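Local coordinates for beta-ketoacyl-[acyl-carrier-protein] synthase III (Pseudomonas aeruginosa, PDB 2X3E) that probably catalyses the first condensation of fatty acid synthesis, joining acetyl-CoA and malonyl-ACP to give 3-oxobutanoyl-ACP, at residues Val76-Ser81 with Leu135-Asp140; Cys87-Pro92 with Ala105-Ala110; Leu177-Leu182 with Arg231-Arg236. The protein carries 1 engineered substitution. All coordinates share one frame; numbering follows the deposited sequence.

Contact 1: residues Val76-Ser81 with Leu135-Asp140; sequences VVLATS and LLVGVD
L78 and V137 make the tightest apolar meeting between these two parallel strands: their side chains stand side by side on one face of the sheet, with L78 CD2 3.7 Å from V137 CB. L78 CG, anti to the carbonyl carbon (chi1 -55°), is the fork from which CD1 slants across to V139 CG1 at 4.0 Å, so one leucine covers two valines. Branched aliphatics suit such a strand pair, being bulky enough to seal the sheet and needing no polar partner. A parallel ladder joins the backbones, from V77 N to L135 O (2.9 Å) up to V139 N and A79 O (3.1 Å). The opposite face, with V77, A79, L136 and G138, is in looser mutual touch, V77 CG1 lying 4.1 Å from L136 CD1. Beyond A79 polar groups take over. D140 OD1 offers its syn lone pair to S81 N at 2.9 Å and also bonds T82 OG1. D140 OD2 accepts from A283 N and from a water that in turn takes the proton of S81 OG, at 2.7 Å; this partly exposed serine marks the more open end. The buried carboxylate is well supplied with donors. L78 and V137 both pack on A57 of helix 53-68, L136 rests on V164 of strand 160-169, and L78 and T80 touch D107 of strand 104-109, which places the pair in the interior of the five-stranded sheet.

Contact 2: residues Cys87-Pro92 with Ala105-Ala110; sequences CPATAP and AFDLSA
A105 sets its methyl against the start of helix 91-97, CB lying 4.0 Å from A91 CB and 4.1 Å from P92 CG. Small side chains suit this place, because they let the helix sit close over the strand, and proline, lacking an N-H, is easily housed in a first helical turn. Next, F106 CB points away from 87-92 and the residue takes part through its backbone, F106 O lying 3.3 Å from A91 CB. D107 then has the largest buried share. With CG anti to the carbonyl carbon (chi1 -65°), the carboxylate carbon is set against A89 CB, 3.4 Å away. D107 OD2 takes T90 N at 2.8 Å in a nearly straight bond, from the syn side but 32° out of the carboxylate plane. D107 OD1 receives A91 N on its syn lone pair, also at 2.8 Å but more bent. D107 and S109 also belong to an antiparallel ladder with the second subunit, so the sheet continues across the dimer interface. With both oxygens held by successive backbone N-H groups near the start of a helix in this beta-alpha-beta unit, the buried aspartate is probably stabilised in its ionised form and should be held against rotation.

Contact 3: residues Leu177-Leu182 with Arg231-Arg236; sequences LLAFDL and RRVLDR
D181 reaches from the strand to R232 and R236 of the helix and has more of its surface buried here than any other residue of the two segments. With CG anti to the backbone N (chi1 178°), that carbon lies 3.5 Å from both R232 NE and R236 NH1. R232 grips the carboxylate side-on: NE gives D181 OD1 an almost straight bond of 3.0 Å from above the carboxylate plane, while NH2 gives D181 OD2 one of 2.9 Å. D181 OD2 is also bonded by S229 OG, one turn earlier. R236, four residues after R232, brings NH1 to the anti lone pair of D181 OD1 at 2.9 Å, and NH1 also makes a longer, bent bond to F180 O (3.3 Å). Its guanidinium lies with one face under R232 CB, 4.0 Å from the plane. Arginines are long enough to reach the aspartate, R232 bent at chi3 and R236 extended from CG to NE. The salt-bridge network joins an outer helix to the edge strand 177-184 of one sheet in the layered alpha-beta-alpha-beta-alpha thiolase fold: helix 215-237 covers one side of this mixed sheet, and helix 114-127 takes the other, where F180 and L182 pack. V233 supplies the apolar part, a compact residue suiting a close approach of helix to sheet, with alanine leaving room for it. Its CG2 meets A179 CB at 3.7 Å and lies 3.4 Å from A179 O.

Contacts 1 and 2 are neighbours, their centres 8 Å apart, because strands 75-79 and 104-109 lie side by side in one sheet. A probable hydrogen bond from L108 N to L78 O (2.7 Å) ties them, and V77 CG2 packs on F106 CE2 at 3.5 Å. Contact 3 belongs to the other sheet, its centre about 22 Å from that of contact 1 and 26 Å from that of contact 2, and touches neither. Contacts 2 and 3 both reach the second subunit. Contact 1 comes nearest to the predicted active site: the side chain of D140 lies about 7 Å from that of A112, the engineered position, and about 8 Å from that of N280.

Contact 1: residues Val76-Ser81 with Leu135-Asp140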
ATOM      1  N   VAL A  76       3.142  -7.120  -9.335  1.00 13.46           N
ATOM      2  CA  VAL A  76       3.221  -5.727  -9.762  1.00 13.19           C
ATOM      3  C   VAL A  76       2.785  -4.826  -8.610  1.00 13.18           C
ATOM      4  O   VAL A  76       1.630  -4.850  -8.199  1.00 13.17           O
ATOM      5  CB  VAL A  76       2.320  -5.440 -10.991  1.00 13.25           C
ATOM      6  CG1 VAL A  76       2.432  -3.973 -11.382  1.00 13.34           C
ATOM      7  CG2 VAL A  76       2.696  -6.347 -12.163  1.00 13.51           C
ATOM      8  N   VAL A  77       3.716  -4.031  -8.093  1.00 13.44           N
ATOM      9  CA  VAL A  77       3.437  -3.145  -6.965  1.00 13.58           C
ATOM     10  C   VAL A  77       3.698  -1.697  -7.364  1.00 13.82           C
ATOM     11  O   VAL A  77       4.731  -1.398  -7.960  1.00 13.97           O
ATOM     12  CB  VAL A  77       4.273  -3.545  -5.734  1.00 13.75           C
ATOM     13  CG1 VAL A  77       4.142  -2.505  -4.612  1.00 14.54           C
ATOM     14  CG2 VAL A  77       3.846  -4.929  -5.248  1.00 13.76           C
ATOM     15  N   LEU A  78       2.728  -0.818  -7.089  1.00 13.91           N
ATOM     16  CA  LEU A  78       2.904   0.613  -7.295  1.00 14.04           C
ATOM     17  C   LEU A  78       3.073   1.303  -5.956  1.00 14.32           C
ATOM     18  O   LEU A  78       2.226   1.162  -5.059  1.00 14.80           O
ATOM     19  CB  LEU A  78       1.719   1.253  -8.022  1.00 14.35           C
ATOM     20  CG  LEU A  78       1.206   0.746  -9.376  1.00 16.09           C
ATOM     21  CD1 LEU A  78       0.559   1.900 -10.150  1.00 15.50           C
ATOM     22  CD2 LEU A  78       2.254   0.019 -10.226  1.00 15.22           C
ATOM     23  N   ALA A  79       4.175   2.031  -5.823  1.00 13.89           N
ATOM     24  CA  ALA A  79       4.376   2.959  -4.715  1.00 14.00           C
ATOM     25  C   ALA A  79       3.849   4.313  -5.177  1.00 13.73           C
ATOM     26  O   ALA A  79       4.454   4.939  -6.052  1.00 13.88           O
ATOM     27  CB  ALA A  79       5.848   3.044  -4.358  1.00 14.00           C
ATOM     28  N   THR A  80       2.711   4.738  -4.621  1.00 13.52           N
ATOM     29  CA  THR A  80       2.033   5.973  -5.046  1.00 13.27           C
ATOM     30  C   THR A  80       1.150   6.565  -3.948  1.00 13.55           C
ATOM     31  O   THR A  80       0.641   5.840  -3.090  1.00 13.82           O
ATOM     32  CB  THR A  80       1.154   5.755  -6.321  1.00 12.96           C
ATOM     33  OG1 THR A  80       0.724   7.018  -6.842  1.00 13.17           O
ATOM     34  CG2 THR A  80      -0.083   4.893  -6.035  1.00 11.99           C
ATOM     35  N   SER A  81       0.994   7.886  -3.989  1.00 13.98           N
ATOM     36  CA  SER A  81       0.019   8.613  -3.167  1.00 14.56           C
ATOM     37  C   SER A  81      -1.055   9.275  -4.047  1.00 14.93           C
ATOM     38  O   SER A  81      -1.865  10.063  -3.562  1.00 15.44           O
ATOM     39  CB  SER A  81       0.724   9.693  -2.346  1.00 15.42           C
ATOM     40  OG  SER A  81       1.804   9.151  -1.611  1.00 15.63           O
ATOM     41  N   LEU A 135       7.659  -6.424 -10.602  1.00 13.71           N
ATOM     42  CA  LEU A 135       7.788  -5.030 -10.977  1.00 13.51           C
ATOM     43  C   LEU A 135       7.470  -4.166  -9.763  1.00 13.20           C
ATOM     44  O   LEU A 135       6.461  -4.385  -9.078  1.00 13.58           O
ATOM     45  CB  LEU A 135       6.812  -4.680 -12.109  1.00 13.35           C
ATOM     46  CG  LEU A 135       7.311  -4.892 -13.538  1.00 13.82           C
ATOM     47  CD1 LEU A 135       6.144  -4.998 -14.515  1.00 14.21           C
ATOM     48  CD2 LEU A 135       8.247  -3.741 -13.949  1.00 12.57           C
ATOM     49  N   LEU A 136       8.332  -3.191  -9.499  1.00 12.86           N
ATOM     50  CA  LEU A 136       8.028  -2.107  -8.571  1.00 12.38           C
ATOM     51  C   LEU A 136       8.033  -0.811  -9.368  1.00 12.71           C
ATOM     52  O   LEU A 136       9.026  -0.490 -10.020  1.00 12.13           O
ATOM     53  CB  LEU A 136       9.063  -2.021  -7.452  1.00 12.56           C
ATOM     54  CG  LEU A 136       8.946  -0.784  -6.550  1.00 12.58           C
ATOM     55  CD1 LEU A 136       7.631  -0.813  -5.788  1.00 11.49           C
ATOM     56  CD2 LEU A 136      10.143  -0.718  -5.597  1.00 13.32           C
ATOM     57  N   VAL A 137       6.921  -0.079  -9.327  1.00 12.61           N
ATOM     58  CA  VAL A 137       6.829   1.211  -9.999  1.00 12.85           C
ATOM     59  C   VAL A 137       6.625   2.312  -8.971  1.00 13.02           C
ATOM     60  O   VAL A 137       5.637   2.301  -8.236  1.00 13.37           O
ATOM     61  CB  VAL A 137       5.649   1.272 -10.994  1.00 12.96           C
ATOM     62  CG1 VAL A 137       5.670   2.599 -11.773  1.00 12.82           C
ATOM     63  CG2 VAL A 137       5.672   0.079 -11.950  1.00 12.80           C
ATOM     64  N   GLY A 138       7.584   3.228  -8.901  1.00 12.87           N
ATOM     65  CA  GLY A 138       7.408   4.484  -8.181  1.00 13.40           C
ATOM     66  C   GLY A 138       6.760   5.476  -9.125  1.00 13.58           C
ATOM     67  O   GLY A 138       7.336   5.811 -10.150  1.00 14.34           O
ATOM     68  N   VAL A 139       5.547   5.915  -8.800  1.00 13.64           N
ATOM     69  CA  VAL A 139       4.793   6.818  -9.666  1.00 13.72           C
ATOM     70  C   VAL A 139       3.979   7.799  -8.841  1.00 14.14           C
ATOM     71  O   VAL A 139       3.339   7.416  -7.864  1.00 14.13           O
ATOM     72  CB  VAL A 139       3.841   6.042 -10.617  1.00 13.81           C
ATOM     73  CG1 VAL A 139       2.897   5.099  -9.834  1.00 12.90           C
ATOM     74  CG2 VAL A 139       3.048   7.007 -11.499  1.00 13.84           C
ATOM     75  N   ASP A 140       4.003   9.062  -9.243  1.00 14.57           N
ATOM     76  CA  ASP A 140       3.140  10.062  -8.647  1.00 14.69           C
ATOM     77  C   ASP A 140       2.817  11.162  -9.655  1.00 15.38           C
ATOM     78  O   ASP A 140       3.648  11.512 -10.502  1.00 15.60           O
ATOM     79  CB  ASP A 140       3.777  10.641  -7.372  1.00 14.80           C
ATOM     80  CG  ASP A 140       3.334   9.913  -6.101  1.00 14.40           C
ATOM     81  OD1 ASP A 140       2.117   9.747  -5.902  1.00 15.49           O
ATOM     82  OD2 ASP A 140       4.201   9.524  -5.284  1.00 12.72           O
TER
HETATM   83  O   HOH W   1       3.942   8.158  -2.888  1.00  6.08           O

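Contact 2: residues Cys87-Pro92 with Ala105-Ala110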
ATOM      1  N   CYS A  87     -10.777   3.609  -4.536  1.00 17.63           N
ATOM      2  CA  CYS A  87     -10.865   2.156  -4.535  1.00 16.88           C
ATOM      3  C   CYS A  87     -11.239   1.726  -5.959  1.00 16.22           C
ATOM      4  O   CYS A  87     -12.156   2.294  -6.545  1.00 16.59           O
ATOM      5  CB  CYS A  87     -11.925   1.693  -3.530  1.00 17.38           C
ATOM      6  SG  CYS A  87     -12.011  -0.114  -3.300  1.00 18.06           S
ATOM      7  N   PRO A  88     -10.531   0.739  -6.541  1.00 15.34           N
ATOM      8  CA  PRO A  88      -9.445  -0.090  -6.032  1.00 14.62           C
ATOM      9  C   PRO A  88      -8.076   0.578  -6.106  1.00 14.23           C
ATOM     10  O   PRO A  88      -7.966   1.766  -6.421  1.00 14.50           O
ATOM     11  CB  PRO A  88      -9.475  -1.290  -6.982  1.00 14.50           C
ATOM     12  CG  PRO A  88      -9.876  -0.708  -8.283  1.00 14.73           C
ATOM     13  CD  PRO A  88     -10.881   0.365  -7.928  1.00 15.52           C
ATOM     14  N   ALA A  89      -7.044  -0.194  -5.794  1.00 13.96           N
ATOM     15  CA  ALA A  89      -5.680   0.181  -6.121  1.00 13.85           C
ATOM     16  C   ALA A  89      -5.508   0.327  -7.641  1.00 13.93           C
ATOM     17  O   ALA A  89      -6.328  -0.151  -8.435  1.00 14.21           O
ATOM     18  CB  ALA A  89      -4.706  -0.863  -5.567  1.00 13.49           C
ATOM     19  N   THR A  90      -4.439   1.005  -8.039  1.00 13.92           N
ATOM     20  CA  THR A  90      -4.110   1.195  -9.453  1.00 14.12           C
ATOM     21  C   THR A  90      -3.317   0.014 -10.023  1.00 13.62           C
ATOM     22  O   THR A  90      -3.407  -0.280 -11.215  1.00 13.66           O
ATOM     23  CB  THR A  90      -3.327   2.512  -9.630  1.00 14.35           C
ATOM     24  OG1 THR A  90      -4.145   3.595  -9.170  1.00 15.80           O
ATOM     25  CG2 THR A  90      -2.947   2.754 -11.099  1.00 14.30           C
ATOM     26  N   ALA A  91      -2.567  -0.671  -9.158  1.00 13.15           N
ATOM     27  CA  ALA A  91      -1.664  -1.748  -9.574  1.00 12.88           C
ATOM     28  C   ALA A  91      -2.345  -2.874 -10.358  1.00 13.05           C
ATOM     29  O   ALA A  91      -1.812  -3.315 -11.377  1.00 13.18           O
ATOM     30  CB  ALA A  91      -0.917  -2.311  -8.368  1.00 12.60           C
ATOM     31  N   PRO A  92      -3.525  -3.340  -9.906  1.00 13.56           N
ATOM     32  CA  PRO A  92      -4.151  -4.407 -10.704  1.00 13.91           C
ATOM     33  C   PRO A  92      -4.408  -3.996 -12.159  1.00 14.79           C
ATOM     34  O   PRO A  92      -4.105  -4.775 -13.071  1.00 14.58           O
ATOM     35  CB  PRO A  92      -5.451  -4.688  -9.958  1.00 14.22           C
ATOM     36  CG  PRO A  92      -5.155  -4.305  -8.538  1.00 13.79           C
ATOM     37  CD  PRO A  92      -4.238  -3.114  -8.637  1.00 13.49           C
ATOM     38  N   ALA A 105      -0.963  -7.990  -7.112  1.00 14.13           N
ATOM     39  CA  ALA A 105      -0.888  -6.555  -7.411  1.00 13.83           C
ATOM     40  C   ALA A 105      -1.512  -5.701  -6.319  1.00 13.61           C
ATOM     41  O   ALA A 105      -2.638  -5.960  -5.904  1.00 14.37           O
ATOM     42  CB  ALA A 105      -1.564  -6.264  -8.755  1.00 13.81           C
ATOM     43  N   PHE A 106      -0.771  -4.696  -5.858  1.00 13.53           N
ATOM     44  CA  PHE A 106      -1.279  -3.747  -4.865  1.00 13.35           C
ATOM     45  C   PHE A 106      -0.507  -2.431  -4.882  1.00 12.97           C
ATOM     46  O   PHE A 106       0.591  -2.367  -5.432  1.00 12.60           O
ATOM     47  CB  PHE A 106      -1.257  -4.374  -3.453  1.00 13.47           C
ATOM     48  CG  PHE A 106       0.134  -4.666  -2.906  1.00 13.55           C
ATOM     49  CD1 PHE A 106       0.828  -3.706  -2.170  1.00 13.79           C
ATOM     50  CD2 PHE A 106       0.724  -5.917  -3.085  1.00 13.82           C
ATOM     51  CE1 PHE A 106       2.093  -3.975  -1.646  1.00 13.77           C
ATOM     52  CE2 PHE A 106       1.978  -6.203  -2.563  1.00 14.03           C
ATOM     53  CZ  PHE A 106       2.673  -5.228  -1.844  1.00 13.84           C
ATOM     54  N   ASP A 107      -1.099  -1.389  -4.289  1.00 12.88           N
ATOM     55  CA  ASP A 107      -0.449  -0.078  -4.134  1.00 12.79           C
ATOM     56  C   ASP A 107       0.085   0.075  -2.707  1.00 12.92           C
ATOM     57  O   ASP A 107      -0.550  -0.385  -1.750  1.00 12.88           O
ATOM     58  CB  ASP A 107      -1.424   1.078  -4.416  1.00 13.09           C
ATOM     59  CG  ASP A 107      -1.916   1.130  -5.861  1.00 14.65           C
ATOM     60  OD1 ASP A 107      -1.546   0.266  -6.690  1.00 15.66           O
ATOM     61  OD2 ASP A 107      -2.711   2.057  -6.175  1.00 14.74           O
ATOM     62  N   LEU A 108       1.240   0.736  -2.575  1.00 12.75           N
ATOM     63  CA  LEU A 108       1.882   0.994  -1.287  1.00 12.86           C
ATOM     64  C   LEU A 108       1.960   2.499  -1.085  1.00 13.21           C
ATOM     65  O   LEU A 108       2.367   3.221  -1.992  1.00 13.74           O
ATOM     66  CB  LEU A 108       3.281   0.369  -1.257  1.00 12.76           C
ATOM     67  CG  LEU A 108       4.066   0.449   0.061  1.00 13.06           C
ATOM     68  CD1 LEU A 108       4.997  -0.760   0.198  1.00 12.96           C
ATOM     69  CD2 LEU A 108       4.858   1.761   0.192  1.00 12.81           C
ATOM     70  N   SER A 109       1.549   2.970   0.091  1.00 13.69           N
ATOM     71  CA  SER A 109       1.538   4.398   0.397  1.00 13.52           C
ATOM     72  C   SER A 109       2.604   4.737   1.430  1.00 13.39           C
ATOM     73  O   SER A 109       2.489   4.353   2.587  1.00 14.04           O
ATOM     74  CB  SER A 109       0.167   4.806   0.926  1.00 13.72           C
ATOM     75  OG  SER A 109       0.194   6.133   1.404  1.00 14.09           O
ATOM     76  N   ALA A 110       3.661   5.413   0.988  1.00 13.11           N
ATOM     77  CA  ALA A 110       4.681   5.954   1.887  1.00 13.24           C
ATOM     78  C   ALA A 110       5.272   7.246   1.316  1.00 13.48           C
ATOM     79  O   ALA A 110       6.447   7.546   1.517  1.00 13.50           O
ATOM     80  CB  ALA A 110       5.782   4.922   2.152  1.00 12.71           C
TER

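Contact 3: residues Leu177-Leu182 with Arg231-Arg236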
ATOM      1  N   LEU A 177      19.650  -6.547  -3.066  1.00 15.58           N
ATOM      2  CA  LEU A 177      19.382  -5.551  -2.037  1.00 15.43           C
ATOM      3  C   LEU A 177      20.051  -6.038  -0.754  1.00 16.17           C
ATOM      4  O   LEU A 177      19.699  -7.094  -0.240  1.00 16.94           O
ATOM      5  CB  LEU A 177      17.874  -5.374  -1.842  1.00 14.91           C
ATOM      6  CG  LEU A 177      17.050  -5.053  -3.089  1.00 15.11           C
ATOM      7  CD1 LEU A 177      15.584  -4.898  -2.706  1.00 15.04           C
ATOM      8  CD2 LEU A 177      17.561  -3.815  -3.809  1.00 14.91           C
ATOM      9  N   LEU A 178      21.015  -5.268  -0.246  1.00 16.85           N
ATOM     10  CA  LEU A 178      21.934  -5.740   0.804  1.00 17.65           C
ATOM     11  C   LEU A 178      21.528  -5.457   2.256  1.00 17.93           C
ATOM     12  O   LEU A 178      21.767  -6.283   3.154  1.00 18.68           O
ATOM     13  CB  LEU A 178      23.326  -5.148   0.571  1.00 18.46           C
ATOM     14  CG  LEU A 178      24.028  -5.605  -0.708  1.00 18.43           C
ATOM     15  CD1 LEU A 178      25.363  -4.891  -0.845  1.00 19.83           C
ATOM     16  CD2 LEU A 178      24.207  -7.122  -0.709  1.00 19.26           C
ATOM     17  N   ALA A 179      20.972  -4.279   2.492  1.00 17.34           N
ATOM     18  CA  ALA A 179      20.590  -3.854   3.832  1.00 17.39           C
ATOM     19  C   ALA A 179      19.557  -2.751   3.710  1.00 16.95           C
ATOM     20  O   ALA A 179      19.609  -1.977   2.764  1.00 16.68           O
ATOM     21  CB  ALA A 179      21.801  -3.351   4.592  1.00 18.21           C
ATOM     22  N   PHE A 180      18.620  -2.696   4.658  1.00 16.79           N
ATOM     23  CA  PHE A 180      17.603  -1.655   4.701  1.00 16.55           C
ATOM     24  C   PHE A 180      17.653  -0.873   6.005  1.00 16.63           C
ATOM     25  O   PHE A 180      18.065  -1.392   7.050  1.00 17.67           O
ATOM     26  CB  PHE A 180      16.200  -2.257   4.586  1.00 16.47           C
ATOM     27  CG  PHE A 180      15.808  -2.657   3.204  1.00 16.44           C
ATOM     28  CD1 PHE A 180      15.108  -1.784   2.390  1.00 17.95           C
ATOM     29  CD2 PHE A 180      16.097  -3.922   2.730  1.00 18.75           C
ATOM     30  CE1 PHE A 180      14.715  -2.168   1.114  1.00 17.82           C
ATOM     31  CE2 PHE A 180      15.714  -4.306   1.454  1.00 17.95           C
ATOM     32  CZ  PHE A 180      15.025  -3.429   0.654  1.00 17.42           C
ATOM     33  N   ASP A 181      17.245   0.390   5.918  1.00 15.71           N
ATOM     34  CA  ASP A 181      16.852   1.192   7.068  1.00 15.28           C
ATOM     35  C   ASP A 181      15.467   1.720   6.748  1.00 14.51           C
ATOM     36  O   ASP A 181      15.271   2.294   5.684  1.00 14.27           O
ATOM     37  CB  ASP A 181      17.795   2.375   7.279  1.00 15.38           C
ATOM     38  CG  ASP A 181      17.368   3.251   8.443  1.00 15.99           C
ATOM     39  OD1 ASP A 181      17.405   2.770   9.600  1.00 15.76           O
ATOM     40  OD2 ASP A 181      16.988   4.415   8.210  1.00 16.32           O
ATOM     41  N   LEU A 182      14.507   1.514   7.649  1.00 14.17           N
ATOM     42  CA  LEU A 182      13.131   1.956   7.422  1.00 13.58           C
ATOM     43  C   LEU A 182      12.517   2.463   8.721  1.00 14.15           C
ATOM     44  O   LEU A 182      12.630   1.807   9.762  1.00 14.27           O
ATOM     45  CB  LEU A 182      12.272   0.808   6.896  1.00 13.35           C
ATOM     46  CG  LEU A 182      12.676   0.139   5.581  1.00 13.44           C
ATOM     47  CD1 LEU A 182      12.054  -1.248   5.481  1.00 14.52           C
ATOM     48  CD2 LEU A 182      12.278   1.007   4.391  1.00 13.36           C
ATOM     49  N   ARG A 231      23.781   6.843   6.803  1.00 16.46           N
ATOM     50  CA  ARG A 231      24.836   6.420   7.729  1.00 17.13           C
ATOM     51  C   ARG A 231      24.522   5.080   8.387  1.00 17.19           C
ATOM     52  O   ARG A 231      25.403   4.239   8.522  1.00 17.14           O
ATOM     53  CB  ARG A 231      25.097   7.460   8.823  1.00 18.26           C
ATOM     54  CG  ARG A 231      26.140   7.012   9.858  1.00 19.44           C
ATOM     55  CD  ARG A 231      27.492   6.705   9.210  1.00 20.31           C
ATOM     56  NE  ARG A 231      28.136   7.930   8.746  1.00 21.87           N
ATOM     57  CZ  ARG A 231      29.241   7.992   8.005  1.00 22.57           C
ATOM     58  NH1 ARG A 231      29.852   6.891   7.594  1.00 23.95           N
ATOM     59  NH2 ARG A 231      29.731   9.181   7.666  1.00 22.81           N
ATOM     60  N   ARG A 232      23.273   4.886   8.798  1.00 17.06           N
ATOM     61  CA  ARG A 232      22.871   3.622   9.420  1.00 17.64           C
ATOM     62  C   ARG A 232      23.047   2.428   8.486  1.00 17.50           C
ATOM     63  O   ARG A 232      23.544   1.373   8.897  1.00 17.59           O
ATOM     64  CB  ARG A 232      21.433   3.712   9.929  1.00 17.79           C
ATOM     65  CG  ARG A 232      21.310   4.670  11.103  1.00 18.74           C
ATOM     66  CD  ARG A 232      20.017   4.517  11.837  1.00 19.83           C
ATOM     67  NE  ARG A 232      18.856   4.943  11.058  1.00 19.63           N
ATOM     68  CZ  ARG A 232      18.447   6.206  10.908  1.00 19.99           C
ATOM     69  NH1 ARG A 232      19.110   7.222  11.462  1.00 20.03           N
ATOM     70  NH2 ARG A 232      17.362   6.455  10.186  1.00 19.30           N
ATOM     71  N   VAL A 233      22.659   2.592   7.228  1.00 17.28           N
ATOM     72  CA  VAL A 233      22.792   1.501   6.263  1.00 17.80           C
ATOM     73  C   VAL A 233      24.280   1.281   5.869  1.00 17.59           C
ATOM     74  O   VAL A 233      24.705   0.143   5.654  1.00 17.89           O
ATOM     75  CB  VAL A 233      21.829   1.708   5.058  1.00 17.57           C
ATOM     76  CG1 VAL A 233      22.427   2.640   4.016  1.00 17.95           C
ATOM     77  CG2 VAL A 233      21.433   0.373   4.446  1.00 19.99           C
ATOM     78  N   LEU A 234      25.072   2.359   5.823  1.00 17.24           N
ATOM     79  CA  LEU A 234      26.528   2.241   5.599  1.00 17.19           C
ATOM     80  C   LEU A 234      27.175   1.397   6.699  1.00 18.29           C
ATOM     81  O   LEU A 234      27.930   0.452   6.418  1.00 18.66           O
ATOM     82  CB  LEU A 234      27.198   3.622   5.539  1.00 17.19           C
ATOM     83  CG  LEU A 234      26.899   4.512   4.326  1.00 15.82           C
ATOM     84  CD1 LEU A 234      27.631   5.845   4.459  1.00 16.03           C
ATOM     85  CD2 LEU A 234      27.289   3.809   3.045  1.00 15.97           C
ATOM     86  N   ASP A 235      26.854   1.737   7.946  1.00 18.62           N
ATOM     87  CA  ASP A 235      27.321   0.991   9.113  1.00 19.84           C
ATOM     88  C   ASP A 235      26.875  -0.470   9.069  1.00 20.27           C
ATOM     89  O   ASP A 235      27.633  -1.360   9.441  1.00 20.71           O
ATOM     90  CB  ASP A 235      26.830   1.651  10.414  1.00 20.47           C
ATOM     91  CG  ASP A 235      27.569   2.945  10.744  1.00 21.29           C
ATOM     92  OD1 ASP A 235      28.673   3.183  10.193  1.00 20.58           O
ATOM     93  OD2 ASP A 235      27.047   3.730  11.575  1.00 21.59           O
ATOM     94  N   ARG A 236      25.652  -0.709   8.599  1.00 20.21           N
ATOM     95  CA  ARG A 236      25.121  -2.071   8.501  1.00 21.26           C
ATOM     96  C   ARG A 236      25.843  -2.938   7.458  1.00 21.25           C
ATOM     97  O   ARG A 236      26.101  -4.116   7.708  1.00 22.59           O
ATOM     98  CB  ARG A 236      23.607  -2.043   8.256  1.00 20.95           C
ATOM     99  CG  ARG A 236      22.825  -1.747   9.531  1.00 23.66           C
ATOM    100  CD  ARG A 236      21.393  -1.246   9.310  1.00 25.63           C
ATOM    101  NE  ARG A 236      20.896  -0.643  10.554  1.00 28.60           N
ATOM    102  CZ  ARG A 236      19.803   0.112  10.682  1.00 29.02           C
ATOM    103  NH1 ARG A 236      19.023   0.379   9.645  1.00 28.84           N
ATOM    104  NH2 ARG A 236      19.485   0.593  11.881  1.00 31.18           N
TER
HETATM  105  O   HOH W   2      15.129   4.058  10.970  1.00  9.45           O